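Local structure of Phospholipase/Carboxylesterase (4H0C) at residues Ala24-His29 with Ile102-Phe107; Tyr117-Ala122 with Thr175-Met180; Val154-Gly159 with Ala182-Val187. The protein probably hydrolyses carboxylic esters, perhaps including palmitoyl thioesters on proteins, as an enzyme of the alpha/beta-hydrolase superfamily. All coordinates share one frame; numbering follows the deposited sequence.

Contact 1. Residues Ala24-His29 with Ile102-Phe107; sequences AVVMLH and IYFAGF
Val26 and Phe104 stand side by side on one face of the sheet, with Phe104 CD2 3.8 Å from Val26 CB. Phe104 CG lies anti to its carbonyl carbon (chi1 -62°), which swings the ring alongside the valine, and Val26 CG2 reaches on to Ile102 CG2 at 4.2 Å. On the other face Val25 CG2, anti to the backbone N, leans over the neighbouring strand between Tyr103 CB (4.0 Å) and Ala105 CB (4.3 Å), while the Tyr103 ring turns its edge to Ala24 O.

These positions are set by a parallel ladder. Tyr103 N donates to Ala24 O (2.8 Å), Val26 N to Tyr103 O, Ala105 N to Val26 O, and Leu28 N to Ala105 O; the last approaches nearly along the C=O axis. The rung from Phe107 N to Leu28 O is weak at 3.4 Å.

Helix 77-94 covers the Val26 and Phe104 face through Val88 and Val89, and helix 109-120 meets Leu28 and Phe104 there. Two central strands of the alpha/beta-hydrolase sheet are paired here, and strand 102-107 carries Gly106, the first glycine of a GxSxG sequence, near its C-terminal end, consistent with the nucleophile elbow of this fold.

Contact 2. Residues Tyr117-Ala122 with Thr175-Met180; sequences YTTRNA and TILEDM
The last turn of helix 109-120 and the residues after it face the end of helix 167-179, with the closest CA pairs at Thr119 and Leu177, 7.3 Å apart, and at Ala122 and Met180. Met180, a selenomethionine here, is the first residue to leave helical geometry, yet its N still bonds to Ile176 O.

Thr119 points at the opposite helix and divides its two branches among three side chains. Its methyl CG2, anti to the backbone N, meets Met180 SE at 3.5 Å and Ile176 CG2 at 4.0 Å; the Thr119 and Ile176 side chains cross at about a right angle. The hydroxyl OG1 sits 3.5 Å from Leu177 CD2, an apolar neighbour; its hydrogen bond is made within its own helix, to Leu115 O. The Met180 chain runs straight to SE and then bends at chi3 (70°), laying CE 3.5 Å from Ala122 CB and close to Thr119 O. No hydrogen bond joins the segments.

Behind this interface Asn121 ND2 bonds in the amide plane to a lone pair of Tyr117 O at 2.9 Å, and the same nitrogen lies above one face of the Tyr117 ring, toward its rim. Leu135 and Tyr145 also touch Thr119, and Ile142 touches Ile176. The small, mostly apolar contact joins the C-terminal ends of two helices that flank the central sheet of an alpha/beta-hydrolase fold.

Contact 3. Residues Val154-Gly159 with Ala182-Val187; sequences VFISTG and AAVSQV
Four firm backbone hydrogen bonds zip 154-159 to 182-187 in parallel register. Val154 N donates to Ala183 O from 35° above the carbonyl plane. The next three lie nearly along the C=O axis: Ser185 N to Val154 O (2.8 Å, almost straight at 176°), Ile156 N to Ser185 O (2.9 Å) and Val187 N to Ile156 O. A weak bond from Thr158 N to Val187 O, 3.3 Å, ends the ladder. Carbonyls receive CA-H groups as well, closest at Ser157 CA to Val187 O, 3.1 Å.

On its other edge strand 153-160 pairs with strand 127-131, Phe155 with Ile128 and Ala130, Ser157 with Ala130. OG of the buried Ser157, in the crowded position between backbone N and carbonyl carbon (chi1 61°), bonds to Glu200 OE2 and weakly to Thr132 N.

The side-chain contacts across the strands are mostly apolar. Phe155 CE1 meets Val187 CG2 at 3.8 Å beside helix 198-206; on the reverse face Val154 CG2 touches Ala182 CB at 3.7 Å and Ile156 CG2 touches Val184 CG1. Main-chain bonds thus fix an edge strand of the sheet, 183-190, while apolar side chains pack on both faces and the Ser157 hydroxyl ties strand 153-160 to helix 198-206 through Glu200.

Overall arrangement
Contacts 1 and 3 belong to one sheet, their centres 15 Å apart, with strand 127-131 between strands 102-107 and 153-160. Contact 2 bridges helices that each adjoin one of them. Phe104 CD1 packs on Thr118 CG2 at 3.8 Å, linking contacts 1 and 2. Leu177 joins contacts 2 and 3: its O lies 3.0 Å from Ala182 N, a probable hydrogen bond, and its CB is 3.7 Å from Val184 CG2. Helix 167-179 connects strands 153-160 and 183-190, the two strands of contact 3, in a beta-alpha-beta unit. The sodium ion, bound at Ile208 and Lys210, lies about 3 Å from the nearest atom of the Tyr103 side chain. Phe107 and Thr158 touch residues of the probable Ser108-His194-Asp162 triad.

Contact 1. Residues Ala24-His29 with Ile102-Phe107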
loop_
_atom_site.group_PDB
_atom_site.type_symbol
_atom_site.label_atom_id
_atom_site.label_comp_id
_atom_site.label_asym_id
_atom_site.label_seq_id
_atom_site.Cartn_x
_atom_site.Cartn_y
_atom_site.Cartn_z
ATOM N N ALA A 24 13.420 3.201 4.171
ATOM C CA ALA A 24 12.573 2.193 4.778
ATOM C C ALA A 24 11.447 1.879 3.857
ATOM O O ALA A 24 11.097 2.699 3.000
ATOM C CB ALA A 24 12.015 2.679 6.103
ATOM N N VAL A 25 10.875 0.698 4.025
ATOM C CA VAL A 25 9.697 0.334 3.228
ATOM C C VAL A 25 8.664 -0.313 4.142
ATOM O O VAL A 25 9.014 -1.176 4.968
ATOM C CB VAL A 25 10.028 -0.594 2.029
ATOM C CG1 VAL A 25 10.630 -1.934 2.484
ATOM C CG2 VAL A 25 8.760 -0.846 1.206
ATOM N N VAL A 26 7.423 0.160 4.035
ATOM C CA VAL A 26 6.287 -0.406 4.735
ATOM C C VAL A 26 5.609 -1.366 3.760
ATOM O O VAL A 26 5.155 -0.935 2.704
ATOM C CB VAL A 26 5.295 0.706 5.165
ATOM C CG1 VAL A 26 4.085 0.072 5.834
ATOM C CG2 VAL A 26 5.986 1.719 6.060
HETATM N N MSE A 27 5.565 -2.665 4.103
HETATM C CA MSE A 27 5.025 -3.695 3.212
HETATM C C MSE A 27 3.727 -4.233 3.802
HETATM O O MSE A 27 3.692 -4.635 4.958
HETATM C CB MSE A 27 6.050 -4.820 2.994
HETATM C CG MSE A 27 7.409 -4.275 2.553
HETATM SE SE MSE A 27 8.614 -5.673 2.082
HETATM C CE MSE A 27 7.823 -6.233 0.398
ATOM N N LEU A 28 2.671 -4.253 2.994
ATOM C CA LEU A 28 1.328 -4.586 3.462
ATOM C C LEU A 28 0.814 -5.807 2.712
ATOM O O LEU A 28 0.632 -5.770 1.490
ATOM C CB LEU A 28 0.379 -3.373 3.328
ATOM C CG LEU A 28 0.840 -2.098 4.086
ATOM C CD1 LEU A 28 -0.062 -0.914 3.778
ATOM C CD2 LEU A 28 0.871 -2.322 5.593
ATOM N N HIS A 29 0.597 -6.881 3.466
ATOM C CA HIS A 29 0.122 -8.149 2.936
ATOM C C HIS A 29 -1.330 -8.105 2.520
ATOM O O HIS A 29 -2.104 -7.196 2.905
ATOM C CB HIS A 29 0.346 -9.287 3.937
ATOM C CG HIS A 29 -0.526 -9.213 5.191
ATOM N ND1 HIS A 29 -1.855 -9.553 5.202
ATOM C CD2 HIS A 29 -0.192 -8.895 6.506
ATOM C CE1 HIS A 29 -2.336 -9.429 6.470
ATOM N NE2 HIS A 29 -1.321 -9.006 7.260
ATOM N N ILE A 102 10.785 7.061 2.831
ATOM C CA ILE A 102 9.909 5.950 3.214
ATOM C C ILE A 102 9.108 5.545 1.991
ATOM O O ILE A 102 8.496 6.404 1.313
ATOM C CB ILE A 102 8.970 6.268 4.418
ATOM C CG1 ILE A 102 9.781 6.591 5.681
ATOM C CG2 ILE A 102 8.045 5.073 4.688
ATOM C CD1 ILE A 102 8.962 7.139 6.857
ATOM N N TYR A 103 9.164 4.250 1.692
ATOM C CA TYR A 103 8.471 3.640 0.554
ATOM C C TYR A 103 7.342 2.775 1.063
ATOM O O TYR A 103 7.357 2.360 2.226
ATOM C CB TYR A 103 9.462 2.785 -0.233
ATOM C CG TYR A 103 10.567 3.586 -0.877
ATOM C CD1 TYR A 103 11.592 4.171 -0.101
ATOM C CD2 TYR A 103 10.583 3.797 -2.252
ATOM C CE1 TYR A 103 12.609 4.912 -0.698
ATOM C CE2 TYR A 103 11.594 4.531 -2.855
ATOM C CZ TYR A 103 12.607 5.085 -2.084
ATOM O OH TYR A 103 13.588 5.834 -2.719
ATOM N N PHE A 104 6.350 2.528 0.211
ATOM C CA PHE A 104 5.235 1.636 0.559
ATOM C C PHE A 104 5.038 0.614 -0.547
ATOM O O PHE A 104 5.152 0.945 -1.739
ATOM C CB PHE A 104 3.913 2.401 0.731
ATOM C CG PHE A 104 3.930 3.419 1.838
ATOM C CD1 PHE A 104 4.579 4.648 1.669
ATOM C CD2 PHE A 104 3.299 3.158 3.043
ATOM C CE1 PHE A 104 4.597 5.583 2.689
ATOM C CE2 PHE A 104 3.311 4.111 4.072
ATOM C CZ PHE A 104 3.970 5.316 3.897
ATOM N N ALA A 105 4.740 -0.629 -0.156
ATOM C CA ALA A 105 4.479 -1.679 -1.139
ATOM C C ALA A 105 3.373 -2.582 -0.636
ATOM O O ALA A 105 3.426 -3.051 0.500
ATOM C CB ALA A 105 5.744 -2.474 -1.438
ATOM N N GLY A 106 2.360 -2.821 -1.455
ATOM C CA GLY A 106 1.228 -3.641 -1.027
ATOM C C GLY A 106 0.726 -4.453 -2.197
ATOM O O GLY A 106 0.891 -4.031 -3.354
ATOM N N PHE A 107 0.112 -5.603 -1.906
ATOM C CA PHE A 107 -0.562 -6.393 -2.938
ATOM C C PHE A 107 -2.012 -6.543 -2.567
ATOM O O PHE A 107 -2.320 -6.876 -1.423
ATOM C CB PHE A 107 0.064 -7.804 -3.082
ATOM C CG PHE A 107 -0.711 -8.719 -3.980
ATOM C CD1 PHE A 107 -0.856 -8.423 -5.339
ATOM C CD2 PHE A 107 -1.314 -9.865 -3.475
ATOM C CE1 PHE A 107 -1.576 -9.256 -6.186
ATOM C CE2 PHE A 107 -2.029 -10.716 -4.320
ATOM C CZ PHE A 107 -2.165 -10.413 -5.675
#

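Contact 2. Residues Tyr117-Ala122 with Thr175-Met180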
loop_
_atom_site.group_PDB
_atom_site.type_symbol
_atom_site.label_atom_id
_atom_site.label_comp_id
_atom_site.label_asym_id
_atom_site.label_seq_id
_atom_site.Cartn_x
_atom_site.Cartn_y
_atom_site.Cartn_z
ATOM N N TYR A 117 -4.096 4.787 2.780
ATOM C CA TYR A 117 -3.290 5.454 3.793
ATOM C C TYR A 117 -2.496 6.632 3.236
ATOM O O TYR A 117 -2.497 7.732 3.803
ATOM C CB TYR A 117 -2.325 4.491 4.522
ATOM C CG TYR A 117 -1.426 5.269 5.452
ATOM C CD1 TYR A 117 -1.876 5.630 6.719
ATOM C CD2 TYR A 117 -0.169 5.747 5.034
ATOM C CE1 TYR A 117 -1.081 6.392 7.571
ATOM C CE2 TYR A 117 0.628 6.505 5.883
ATOM C CZ TYR A 117 0.164 6.835 7.140
ATOM O OH TYR A 117 0.927 7.593 7.992
ATOM N N THR A 118 -1.805 6.389 2.134
ATOM C CA THR A 118 -0.913 7.414 1.606
ATOM C C THR A 118 -1.693 8.613 1.060
ATOM O O THR A 118 -1.196 9.703 1.105
ATOM C CB THR A 118 0.082 6.881 0.572
ATOM O OG1 THR A 118 -0.638 6.218 -0.458
ATOM C CG2 THR A 118 1.052 5.886 1.231
ATOM N N THR A 119 -2.903 8.387 0.546
ATOM C CA THR A 119 -3.726 9.445 -0.044
ATOM C C THR A 119 -4.467 10.255 1.047
ATOM O O THR A 119 -4.714 11.469 0.900
ATOM C CB THR A 119 -4.629 8.854 -1.136
ATOM O OG1 THR A 119 -3.799 8.088 -2.029
ATOM C CG2 THR A 119 -5.308 9.958 -1.967
ATOM N N ARG A 120 -4.764 9.614 2.175
ATOM C CA ARG A 120 -5.267 10.382 3.335
ATOM C C ARG A 120 -4.169 11.210 3.983
ATOM O O ARG A 120 -4.463 12.150 4.738
ATOM C CB ARG A 120 -5.873 9.425 4.371
ATOM C CG ARG A 120 -7.206 8.832 3.930
ATOM C CD ARG A 120 -7.840 8.080 5.078
ATOM N NE ARG A 120 -9.044 7.376 4.656
ATOM C CZ ARG A 120 -10.087 7.132 5.446
ATOM N NH1 ARG A 120 -10.105 7.598 6.697
ATOM N NH2 ARG A 120 -11.119 6.458 4.973
ATOM N N ASN A 121 -2.910 10.845 3.706
ATOM C CA ASN A 121 -1.746 11.426 4.377
ATOM C C ASN A 121 -0.674 11.768 3.370
ATOM O O ASN A 121 0.464 11.325 3.504
ATOM C CB ASN A 121 -1.199 10.437 5.418
ATOM C CG ASN A 121 -2.215 10.132 6.501
ATOM O OD1 ASN A 121 -2.422 10.944 7.411
ATOM N ND2 ASN A 121 -2.863 8.978 6.410
ATOM N N ALA A 122 -1.063 12.481 2.313
ATOM C CA ALA A 122 -0.159 12.703 1.169
ATOM C C ALA A 122 0.932 13.682 1.548
ATOM O O ALA A 122 0.662 14.705 2.147
ATOM C CB ALA A 122 -0.920 13.175 -0.062
ATOM N N THR A 175 -6.676 9.243 -11.216
ATOM C CA THR A 175 -7.126 10.628 -11.359
ATOM C C THR A 175 -6.935 11.405 -10.053
ATOM O O THR A 175 -6.415 12.526 -10.060
ATOM C CB THR A 175 -8.569 10.709 -11.871
ATOM O OG1 THR A 175 -8.623 10.085 -13.157
ATOM C CG2 THR A 175 -9.001 12.155 -12.001
ATOM N N ILE A 176 -7.296 10.784 -8.936
ATOM C CA ILE A 176 -7.162 11.441 -7.628
ATOM C C ILE A 176 -5.684 11.621 -7.276
ATOM O O ILE A 176 -5.267 12.706 -6.817
ATOM C CB ILE A 176 -7.906 10.639 -6.540
ATOM C CG1 ILE A 176 -9.420 10.821 -6.715
ATOM C CG2 ILE A 176 -7.490 11.111 -5.155
ATOM C CD1 ILE A 176 -10.283 9.809 -5.993
ATOM N N LEU A 177 -4.897 10.567 -7.464
ATOM C CA LEU A 177 -3.435 10.636 -7.199
ATOM C C LEU A 177 -2.767 11.721 -8.030
ATOM O O LEU A 177 -1.937 12.502 -7.518
ATOM C CB LEU A 177 -2.761 9.281 -7.496
ATOM C CG LEU A 177 -3.095 8.123 -6.547
ATOM C CD1 LEU A 177 -2.765 6.785 -7.190
ATOM C CD2 LEU A 177 -2.335 8.265 -5.247
ATOM N N GLU A 178 -3.143 11.803 -9.304
ATOM C CA GLU A 178 -2.567 12.843 -10.182
ATOM C C GLU A 178 -2.971 14.250 -9.748
ATOM O O GLU A 178 -2.125 15.146 -9.671
ATOM C CB GLU A 178 -2.917 12.579 -11.641
ATOM C CG GLU A 178 -2.120 11.402 -12.211
ATOM C CD GLU A 178 -2.353 11.162 -13.690
ATOM O OE1 GLU A 178 -3.447 11.485 -14.192
ATOM O OE2 GLU A 178 -1.421 10.640 -14.354
ATOM N N ASP A 179 -4.238 14.420 -9.381
ATOM C CA ASP A 179 -4.708 15.696 -8.813
ATOM C C ASP A 179 -3.952 16.128 -7.560
ATOM O O ASP A 179 -3.760 17.327 -7.322
ATOM C CB ASP A 179 -6.225 15.662 -8.574
ATOM C CG ASP A 179 -7.018 15.874 -9.859
ATOM O OD1 ASP A 179 -6.424 16.287 -10.898
ATOM O OD2 ASP A 179 -8.240 15.621 -9.833
HETATM N N MSE A 180 -3.490 15.150 -6.782
HETATM C CA MSE A 180 -2.735 15.428 -5.567
HETATM C C MSE A 180 -1.237 15.435 -5.803
HETATM O O MSE A 180 -0.447 15.396 -4.855
HETATM C CB MSE A 180 -3.143 14.458 -4.478
HETATM C CG MSE A 180 -4.618 14.621 -4.128
HETATM SE SE MSE A 180 -5.069 13.352 -2.824
HETATM C CE MSE A 180 -4.048 14.152 -1.336
#

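Contact 3. Residues Val154-Gly159 with Ala182-Val187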
loop_
_atom_site.group_PDB
_atom_site.type_symbol
_atom_site.label_atom_id
_atom_site.label_comp_id
_atom_site.label_asym_id
_atom_site.label_seq_id
_atom_site.Cartn_x
_atom_site.Cartn_y
_atom_site.Cartn_z
ATOM N N VAL A 154 4.533 6.860 -8.010
ATOM C CA VAL A 154 3.536 5.869 -7.625
ATOM C C VAL A 154 3.347 4.909 -8.787
ATOM O O VAL A 154 3.195 5.339 -9.928
ATOM C CB VAL A 154 2.160 6.515 -7.289
ATOM C CG1 VAL A 154 1.116 5.462 -6.930
ATOM C CG2 VAL A 154 2.287 7.541 -6.168
ATOM N N PHE A 155 3.394 3.610 -8.496
ATOM C CA PHE A 155 3.060 2.569 -9.473
ATOM C C PHE A 155 1.761 1.915 -9.052
ATOM O O PHE A 155 1.628 1.463 -7.926
ATOM C CB PHE A 155 4.159 1.518 -9.558
ATOM C CG PHE A 155 3.836 0.382 -10.497
ATOM C CD1 PHE A 155 4.014 0.534 -11.883
ATOM C CD2 PHE A 155 3.309 -0.825 -10.020
ATOM C CE1 PHE A 155 3.702 -0.508 -12.766
ATOM C CE2 PHE A 155 3.009 -1.869 -10.902
ATOM C CZ PHE A 155 3.199 -1.706 -12.273
ATOM N N ILE A 156 0.792 1.895 -9.954
ATOM C CA ILE A 156 -0.488 1.257 -9.690
ATOM C C ILE A 156 -0.823 0.338 -10.857
ATOM O O ILE A 156 -0.772 0.731 -12.019
ATOM C CB ILE A 156 -1.617 2.288 -9.380
ATOM C CG1 ILE A 156 -2.936 1.598 -9.001
ATOM C CG2 ILE A 156 -1.810 3.271 -10.527
ATOM C CD1 ILE A 156 -4.009 2.563 -8.496
ATOM N N SER A 157 -1.134 -0.907 -10.538
ATOM C CA SER A 157 -1.479 -1.870 -11.580
ATOM C C SER A 157 -2.738 -2.631 -11.246
ATOM O O SER A 157 -3.189 -2.647 -10.108
ATOM C CB SER A 157 -0.348 -2.863 -11.750
ATOM O OG SER A 157 -0.157 -3.561 -10.540
ATOM N N THR A 158 -3.307 -3.243 -12.272
ATOM C CA THR A 158 -4.331 -4.259 -12.115
ATOM C C THR A 158 -4.387 -5.108 -13.379
ATOM O O THR A 158 -3.734 -4.799 -14.396
ATOM C CB THR A 158 -5.722 -3.668 -11.753
ATOM O OG1 THR A 158 -6.606 -4.732 -11.347
ATOM C CG2 THR A 158 -6.333 -2.872 -12.923
ATOM N N GLY A 159 -5.161 -6.177 -13.322
ATOM C CA GLY A 159 -5.411 -6.955 -14.517
ATOM C C GLY A 159 -6.759 -6.553 -15.102
ATOM O O GLY A 159 -7.561 -5.848 -14.460
ATOM N N ALA A 182 0.939 13.355 -7.293
ATOM C CA ALA A 182 1.812 12.189 -7.437
ATOM C C ALA A 182 2.349 12.133 -8.873
ATOM O O ALA A 182 1.710 12.651 -9.806
ATOM C CB ALA A 182 1.047 10.915 -7.100
ATOM N N ALA A 183 3.509 11.499 -9.050
ATOM C CA ALA A 183 4.010 11.133 -10.405
ATOM C C ALA A 183 3.563 9.690 -10.681
ATOM O O ALA A 183 4.209 8.737 -10.250
ATOM C CB ALA A 183 5.538 11.297 -10.483
ATOM N N VAL A 184 2.436 9.529 -11.370
ATOM C CA VAL A 184 1.765 8.232 -11.442
ATOM C C VAL A 184 2.072 7.411 -12.693
ATOM O O VAL A 184 1.949 7.905 -13.810
ATOM C CB VAL A 184 0.234 8.363 -11.297
ATOM C CG1 VAL A 184 -0.430 6.985 -11.269
ATOM C CG2 VAL A 184 -0.082 9.116 -10.017
ATOM N N SER A 185 2.463 6.158 -12.481
ATOM C CA SER A 185 2.578 5.158 -13.548
ATOM C C SER A 185 1.478 4.125 -13.366
ATOM O O SER A 185 1.458 3.403 -12.366
ATOM C CB SER A 185 3.929 4.451 -13.491
ATOM O OG SER A 185 4.981 5.341 -13.758
ATOM N N GLN A 186 0.559 4.059 -14.327
ATOM C CA GLN A 186 -0.556 3.129 -14.271
ATOM C C GLN A 186 -0.342 2.108 -15.359
ATOM O O GLN A 186 -0.090 2.464 -16.524
ATOM C CB GLN A 186 -1.889 3.855 -14.498
ATOM C CG GLN A 186 -3.096 2.938 -14.713
ATOM C CD GLN A 186 -4.347 3.669 -15.198
ATOM O OE1 GLN A 186 -4.285 4.815 -15.673
ATOM N NE2 GLN A 186 -5.486 3.008 -15.086
ATOM N N VAL A 187 -0.406 0.833 -14.990
ATOM C CA VAL A 187 -0.271 -0.222 -15.990
ATOM C C VAL A 187 -1.371 -1.243 -15.774
ATOM O O VAL A 187 -1.539 -1.755 -14.666
ATOM C CB VAL A 187 1.114 -0.928 -16.032
ATOM C CG1 VAL A 187 1.120 -1.919 -17.184
ATOM C CG2 VAL A 187 2.251 0.065 -16.220
#